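Local coordinates for protein putative oxidoreductase molybdopterin-binding subunit (Sulfolobus tokodaii, PDB 4ZOH) that probably acts as the molybdenum-bearing catalytic subunit of a xanthine dehydrogenase/aldehyde oxidase-type hydroxylase, carrying a pterin cytosine dinucleotide cofactor, at residues R14-I26 with R205-S217. Numbering follows the deposited sequence.
Sequences RLITGKGAYVDDI and RVIQPDVGGAFGS. With MCN (pterin cytosine dinucleotide), chain D.
Asp210 is clamped between Arg14 and the backbone of Ala21, joining the N-terminal segment 14-26 to the glycine-rich loop after strand 204-207, whose residues Gly213 to Gly216 line the cofactor pocket, consistent with the glycine-rich molybdopterin-binding loop of the xanthine dehydrogenase/aldehyde oxidase family. The guanidinium meets the carboxylate end-on: NH1 of Arg14 bonds OD1 of Asp210 at 3.0 Å and NH2 bonds OD2 at 2.7 Å. The two planes are not flush but stand 37° apart; both oxygens nevertheless lie near the guanidinium plane. The Arg14 chain, extended at chi2 but bent at chi3 (64°), brings NH1 and NH2 to the acid. On its anti lone pair, OD2 of Asp210 also takes the N-H of Ala21 in a nearly straight bond (2.7 Å, 174°), and the amide of Asp210 returns a bond to the carbonyl of Ala21. Two donors thus grip OD2, which should favour the ionised acid.

Tyr22 lays one ring face against this same residue: CB of Asp210 sits over the ring centre, 3.6 Å from the centroid, in a CH-pi contact. The ring edge at CE1 reaches the Val211-Gly212 peptide, while the hydroxyl bonds the backbone of a neighbouring chain of a different protein. One residue before Asp210, the ring of Pro209 packs against CB of Val23 and CD1 of Ile26, and a water bridges the amide of Val23 to the carbonyl of Asp210.

Behind this first shell, a Schellman motif at Gly18 ends helix 12-16, and OD2 of Asp25 holds the amide of Tyr22. Farther along the loop, the pterin O4' lies over the centre of one face of the Phe215 ring and also accepts the backbone N-H groups of Ala214 (2.7 Å) and Phe215 (2.9 Å).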
loop_
_atom_site.group_PDB
_atom_site.type_symbol
_atom_site.label_atom_id
_atom_site.label_comp_id
_atom_site.label_asym_id
_atom_site.label_seq_id
_atom_site.Cartn_x
_atom_site.Cartn_y
_atom_site.Cartn_z
ATOM N N ARG A 14 -0.284 -5.026 -17.882
ATOM C CA ARG A 14 -0.828 -4.354 -16.677
ATOM C C ARG A 14 -1.608 -3.112 -17.040
ATOM O O ARG A 14 -2.594 -2.776 -16.386
ATOM C CB ARG A 14 0.317 -3.907 -15.744
ATOM C CG ARG A 14 1.159 -5.031 -15.227
ATOM C CD ARG A 14 2.506 -4.502 -14.649
ATOM N NE ARG A 14 2.256 -3.648 -13.492
ATOM C CZ ARG A 14 2.475 -2.330 -13.447
ATOM N NH1 ARG A 14 3.024 -1.648 -14.498
ATOM N NH2 ARG A 14 2.153 -1.700 -12.306
ATOM N N LEU A 15 -1.110 -2.400 -18.053
ATOM C CA LEU A 15 -1.596 -1.075 -18.360
ATOM C C LEU A 15 -2.861 -1.086 -19.217
ATOM O O LEU A 15 -3.691 -0.228 -19.040
ATOM C CB LEU A 15 -0.492 -0.278 -19.074
ATOM C CG LEU A 15 0.850 -0.104 -18.259
ATOM C CD1 LEU A 15 1.906 0.754 -19.008
ATOM C CD2 LEU A 15 0.611 0.449 -16.846
ATOM N N ILE A 16 -3.006 -2.064 -20.118
ATOM C CA ILE A 16 -4.221 -2.146 -20.957
ATOM C C ILE A 16 -5.383 -2.692 -20.216
ATOM O O ILE A 16 -6.513 -2.516 -20.649
ATOM C CB ILE A 16 -3.982 -2.976 -22.229
ATOM C CG1 ILE A 16 -3.622 -4.478 -21.871
ATOM C CG2 ILE A 16 -2.931 -2.225 -23.016
ATOM C CD1 ILE A 16 -3.093 -5.289 -23.049
ATOM N N THR A 17 -5.096 -3.320 -19.082
ATOM C CA THR A 17 -6.121 -3.904 -18.154
ATOM C C THR A 17 -6.330 -3.018 -16.912
ATOM O O THR A 17 -7.186 -3.323 -16.026
ATOM C CB THR A 17 -5.743 -5.349 -17.718
ATOM O OG1 THR A 17 -4.436 -5.362 -17.047
ATOM C CG2 THR A 17 -5.680 -6.332 -18.957
ATOM N N GLY A 18 -5.630 -1.878 -16.870
ATOM C CA GLY A 18 -5.912 -0.881 -15.810
ATOM C C GLY A 18 -5.435 -1.325 -14.459
ATOM O O GLY A 18 -5.976 -0.941 -13.452
ATOM N N LYS A 19 -4.418 -2.150 -14.466
ATOM C CA LYS A 19 -3.765 -2.673 -13.243
ATOM C C LYS A 19 -2.393 -2.028 -13.043
ATOM O O LYS A 19 -1.599 -2.534 -12.286
ATOM C CB LYS A 19 -3.603 -4.206 -13.288
ATOM C CG LYS A 19 -4.893 -4.998 -13.541
ATOM C CD LYS A 19 -5.996 -4.701 -12.495
ATOM C CE LYS A 19 -7.309 -5.360 -12.891
ATOM N NZ LYS A 19 -8.201 -5.636 -11.720
ATOM N N GLY A 20 -2.091 -0.920 -13.714
ATOM C CA GLY A 20 -0.963 -0.112 -13.215
ATOM C C GLY A 20 -1.136 0.389 -11.755
ATOM O O GLY A 20 -2.181 0.190 -11.093
ATOM N N ALA A 21 -0.120 1.090 -11.289
ATOM C CA ALA A 21 -0.217 1.813 -10.017
ATOM C C ALA A 21 0.673 3.027 -10.188
ATOM O O ALA A 21 1.903 2.973 -10.038
ATOM C CB ALA A 21 0.169 0.943 -8.805
ATOM N N TYR A 22 0.011 4.113 -10.583
ATOM C CA TYR A 22 0.672 5.416 -10.664
ATOM C C TYR A 22 0.554 6.014 -9.223
ATOM O O TYR A 22 -0.196 5.474 -8.377
ATOM C CB TYR A 22 -0.036 6.323 -11.673
ATOM C CG TYR A 22 0.023 5.770 -13.053
ATOM C CD1 TYR A 22 0.952 6.240 -13.973
ATOM C CD2 TYR A 22 -0.917 4.775 -13.467
ATOM C CE1 TYR A 22 0.971 5.709 -15.310
ATOM C CE2 TYR A 22 -0.926 4.223 -14.774
ATOM C CZ TYR A 22 0.011 4.653 -15.707
ATOM O OH TYR A 22 -0.011 4.094 -17.020
ATOM N N VAL A 23 1.263 7.111 -8.974
ATOM C CA VAL A 23 1.386 7.618 -7.583
ATOM C C VAL A 23 0.050 7.823 -6.888
ATOM O O VAL A 23 -0.072 7.509 -5.703
ATOM C CB VAL A 23 2.345 8.851 -7.450
ATOM C CG1 VAL A 23 1.757 10.111 -8.045
ATOM C CG2 VAL A 23 2.795 9.040 -5.949
ATOM N N ASP A 24 -0.973 8.327 -7.612
ATOM C CA ASP A 24 -2.247 8.593 -6.945
ATOM C C ASP A 24 -3.118 7.350 -6.738
ATOM O O ASP A 24 -4.145 7.410 -6.010
ATOM C CB ASP A 24 -3.052 9.713 -7.642
ATOM C CG ASP A 24 -4.074 10.341 -6.718
ATOM O OD1 ASP A 24 -3.781 10.355 -5.494
ATOM O OD2 ASP A 24 -5.135 10.872 -7.199
ATOM N N ASP A 25 -2.653 6.213 -7.291
ATOM C CA ASP A 25 -3.307 4.934 -7.057
ATOM C C ASP A 25 -2.821 4.289 -5.759
ATOM O O ASP A 25 -3.236 3.151 -5.444
ATOM C CB ASP A 25 -3.014 3.949 -8.194
ATOM C CG ASP A 25 -3.370 4.519 -9.577
ATOM O OD1 ASP A 25 -4.262 5.376 -9.700
ATOM O OD2 ASP A 25 -2.665 4.121 -10.494
ATOM N N ILE A 26 -1.869 4.948 -5.081
ATOM C CA ILE A 26 -1.284 4.408 -3.852
ATOM C C ILE A 26 -1.846 5.089 -2.630
ATOM O O ILE A 26 -2.019 6.287 -2.631
ATOM C CB ILE A 26 0.258 4.471 -3.828
ATOM C CG1 ILE A 26 0.797 3.871 -5.138
ATOM C CG2 ILE A 26 0.753 3.665 -2.627
ATOM C CD1 ILE A 26 2.248 4.202 -5.392
ATOM N N ARG A 205 14.118 5.910 1.382
ATOM C CA ARG A 205 13.796 5.035 0.242
ATOM C C ARG A 205 12.881 5.830 -0.720
ATOM O O ARG A 205 11.879 6.414 -0.277
ATOM C CB ARG A 205 13.007 3.835 0.760
ATOM C CG ARG A 205 12.554 2.886 -0.365
ATOM C CD ARG A 205 11.681 1.792 0.215
ATOM N NE ARG A 205 11.600 0.618 -0.646
ATOM C CZ ARG A 205 11.092 -0.556 -0.242
ATOM N NH1 ARG A 205 10.626 -0.685 0.988
ATOM N NH2 ARG A 205 11.067 -1.609 -1.053
ATOM N N VAL A 206 13.195 5.821 -2.013
ATOM C CA VAL A 206 12.369 6.436 -3.020
ATOM C C VAL A 206 11.789 5.319 -3.951
ATOM O O VAL A 206 12.462 4.366 -4.308
ATOM C CB VAL A 206 13.073 7.574 -3.808
ATOM C CG1 VAL A 206 12.138 8.119 -4.862
ATOM C CG2 VAL A 206 13.323 8.789 -2.842
ATOM N N ILE A 207 10.530 5.474 -4.312
ATOM C CA ILE A 207 9.845 4.556 -5.221
ATOM C C ILE A 207 9.278 5.395 -6.351
ATOM O O ILE A 207 8.461 6.280 -6.112
ATOM C CB ILE A 207 8.743 3.753 -4.496
ATOM C CG1 ILE A 207 9.409 2.816 -3.471
ATOM C CG2 ILE A 207 7.885 2.957 -5.515
ATOM C CD1 ILE A 207 8.460 2.081 -2.552
ATOM N N GLN A 208 9.763 5.115 -7.572
ATOM C CA GLN A 208 9.097 5.572 -8.779
ATOM C C GLN A 208 8.102 4.491 -9.193
ATOM O O GLN A 208 8.521 3.437 -9.658
ATOM C CB GLN A 208 10.106 5.788 -9.874
ATOM C CG GLN A 208 9.546 6.138 -11.254
ATOM C CD GLN A 208 10.636 5.924 -12.342
ATOM O OE1 GLN A 208 11.392 4.967 -12.275
ATOM N NE2 GLN A 208 10.793 6.897 -13.238
ATOM N N PRO A 209 6.804 4.736 -9.019
ATOM C CA PRO A 209 5.748 3.726 -9.403
ATOM C C PRO A 209 5.521 3.961 -10.928
ATOM O O PRO A 209 6.399 4.626 -11.572
ATOM C CB PRO A 209 4.529 4.190 -8.586
ATOM C CG PRO A 209 4.675 5.694 -8.587
ATOM C CD PRO A 209 6.188 5.968 -8.469
ATOM N N ASP A 210 4.403 3.523 -11.492
ATOM C CA ASP A 210 4.158 3.881 -12.904
ATOM C C ASP A 210 4.097 5.399 -13.025
ATOM O O ASP A 210 3.462 6.053 -12.213
ATOM C CB ASP A 210 2.841 3.204 -13.456
ATOM C CG ASP A 210 2.941 1.686 -13.411
ATOM O OD1 ASP A 210 3.929 1.167 -13.990
ATOM O OD2 ASP A 210 2.144 1.010 -12.716
ATOM N N VAL A 211 4.700 5.938 -14.081
ATOM C CA VAL A 211 4.648 7.347 -14.335
ATOM C C VAL A 211 3.982 7.641 -15.679
ATOM O O VAL A 211 4.422 7.141 -16.725
ATOM C CB VAL A 211 6.126 7.887 -14.302
ATOM C CG1 VAL A 211 6.205 9.388 -14.699
ATOM C CG2 VAL A 211 6.710 7.549 -12.925
ATOM N N GLY A 212 2.967 8.493 -15.667
ATOM C CA GLY A 212 2.246 8.839 -16.892
ATOM C C GLY A 212 2.991 9.829 -17.792
ATOM O O GLY A 212 2.389 10.861 -18.172
ATOM N N GLY A 213 4.261 9.543 -18.139
ATOM C CA GLY A 213 5.082 10.479 -18.979
ATOM C C GLY A 213 5.665 11.661 -18.149
ATOM O O GLY A 213 5.264 11.873 -16.962
ATOM N N ALA A 214 6.531 12.464 -18.782
ATOM C CA ALA A 214 7.267 13.504 -18.095
ATOM C C ALA A 214 7.794 14.495 -19.122
ATOM O O ALA A 214 7.517 15.726 -19.021
ATOM C CB ALA A 214 8.419 12.881 -17.336
ATOM N N PHE A 215 8.541 13.947 -20.112
ATOM C CA PHE A 215 9.091 14.725 -21.264
ATOM C C PHE A 215 10.035 15.813 -20.726
ATOM O O PHE A 215 10.102 16.898 -21.280
ATOM C CB PHE A 215 7.976 15.312 -22.133
ATOM C CG PHE A 215 6.964 14.275 -22.551
ATOM C CD1 PHE A 215 7.267 13.351 -23.557
ATOM C CD2 PHE A 215 5.710 14.177 -21.897
ATOM C CE1 PHE A 215 6.324 12.382 -23.941
ATOM C CE2 PHE A 215 4.784 13.190 -22.269
ATOM C CZ PHE A 215 5.081 12.277 -23.286
ATOM N N GLY A 216 10.699 15.481 -19.597
ATOM C CA GLY A 216 11.758 16.279 -19.049
ATOM C C GLY A 216 11.236 17.016 -17.829
ATOM O O GLY A 216 11.986 17.331 -16.996
ATOM N N SER A 217 9.928 17.199 -17.715
ATOM C CA SER A 217 9.318 17.918 -16.625
ATOM C C SER A 217 9.483 17.339 -15.202
ATOM O O SER A 217 9.120 18.052 -14.264
ATOM C CB SER A 217 7.853 18.186 -16.921
ATOM O OG SER A 217 7.093 17.051 -16.636
HETATM N N1 MCN D . 15.470 2.402 -29.033
HETATM C C2 MCN D . 15.964 1.339 -29.771
HETATM N N3 MCN D . 17.136 1.440 -30.474
HETATM C C4 MCN D . 17.821 2.649 -30.439
HETATM C C5 MCN D . 17.335 3.728 -29.703
HETATM C C6 MCN D . 16.156 3.602 -28.967
HETATM O O2 MCN D . 15.393 0.246 -29.833
HETATM N N4 MCN D . 18.945 2.729 -31.120
HETATM C "C1'" MCN D . 14.224 2.190 -28.294
HETATM C C2D MCN D . 14.545 1.724 -26.872
HETATM O "O2'" MCN D . 14.558 0.334 -26.742
HETATM C "C3'" MCN D . 13.362 2.229 -26.090
HETATM C C4D MCN D . 13.272 3.585 -26.655
HETATM O O4D MCN D . 13.532 3.403 -28.114
HETATM O "O3'" MCN D . 12.193 1.528 -26.337
HETATM C "C5'" MCN D . 14.405 4.134 -25.809
HETATM O "O5'" MCN D . 14.823 5.293 -26.251
HETATM P PA MCN D . 16.199 5.992 -25.740
HETATM O O1A MCN D . 17.177 5.200 -25.024
HETATM O O2A MCN D . 16.540 6.686 -27.028
HETATM O O3A MCN D . 15.435 7.165 -24.799
HETATM P PB MCN D . 15.020 6.879 -23.266
HETATM O O1B MCN D . 16.220 7.228 -22.400
HETATM O O2B MCN D . 14.420 5.569 -22.997
HETATM O O3B MCN D . 13.905 7.917 -23.138
HETATM C C10 MCN D . 14.121 9.291 -22.714
HETATM C "C9'" MCN D . 13.443 10.253 -23.659
HETATM C "C8'" MCN D . 13.396 11.597 -23.155
HETATM S "S8'" MCN D . 14.877 12.401 -22.656
HETATM C "C7'" MCN D . 12.254 12.339 -23.159
HETATM S "S7'" MCN D . 12.202 14.055 -22.676
HETATM C "C6'" MCN D . 11.004 11.830 -23.688
HETATM C C7 MCN D . 11.269 10.592 -24.608
HETATM O "O9'" MCN D . 12.138 9.734 -23.897
HETATM N "N5'" MCN D . 10.004 11.562 -22.656
HETATM C C4A MCN D . 9.006 10.574 -22.780
HETATM N "N8'" MCN D . 9.988 9.870 -24.881
HETATM C C4B MCN D . 9.008 9.749 -23.941
HETATM N "N1'" MCN D . 8.068 8.824 -24.154
HETATM C "C2'" MCN D . 7.129 8.632 -23.232
HETATM N "N2'" MCN D . 6.229 7.698 -23.462
HETATM N "N3'" MCN D . 7.044 9.416 -22.034
HETATM C "C4'" MCN D . 7.996 10.435 -21.798
HETATM O "O4'" MCN D . 7.922 11.143 -20.751
HETATM O O HOH W 1 3.124 8.250 -10.726
#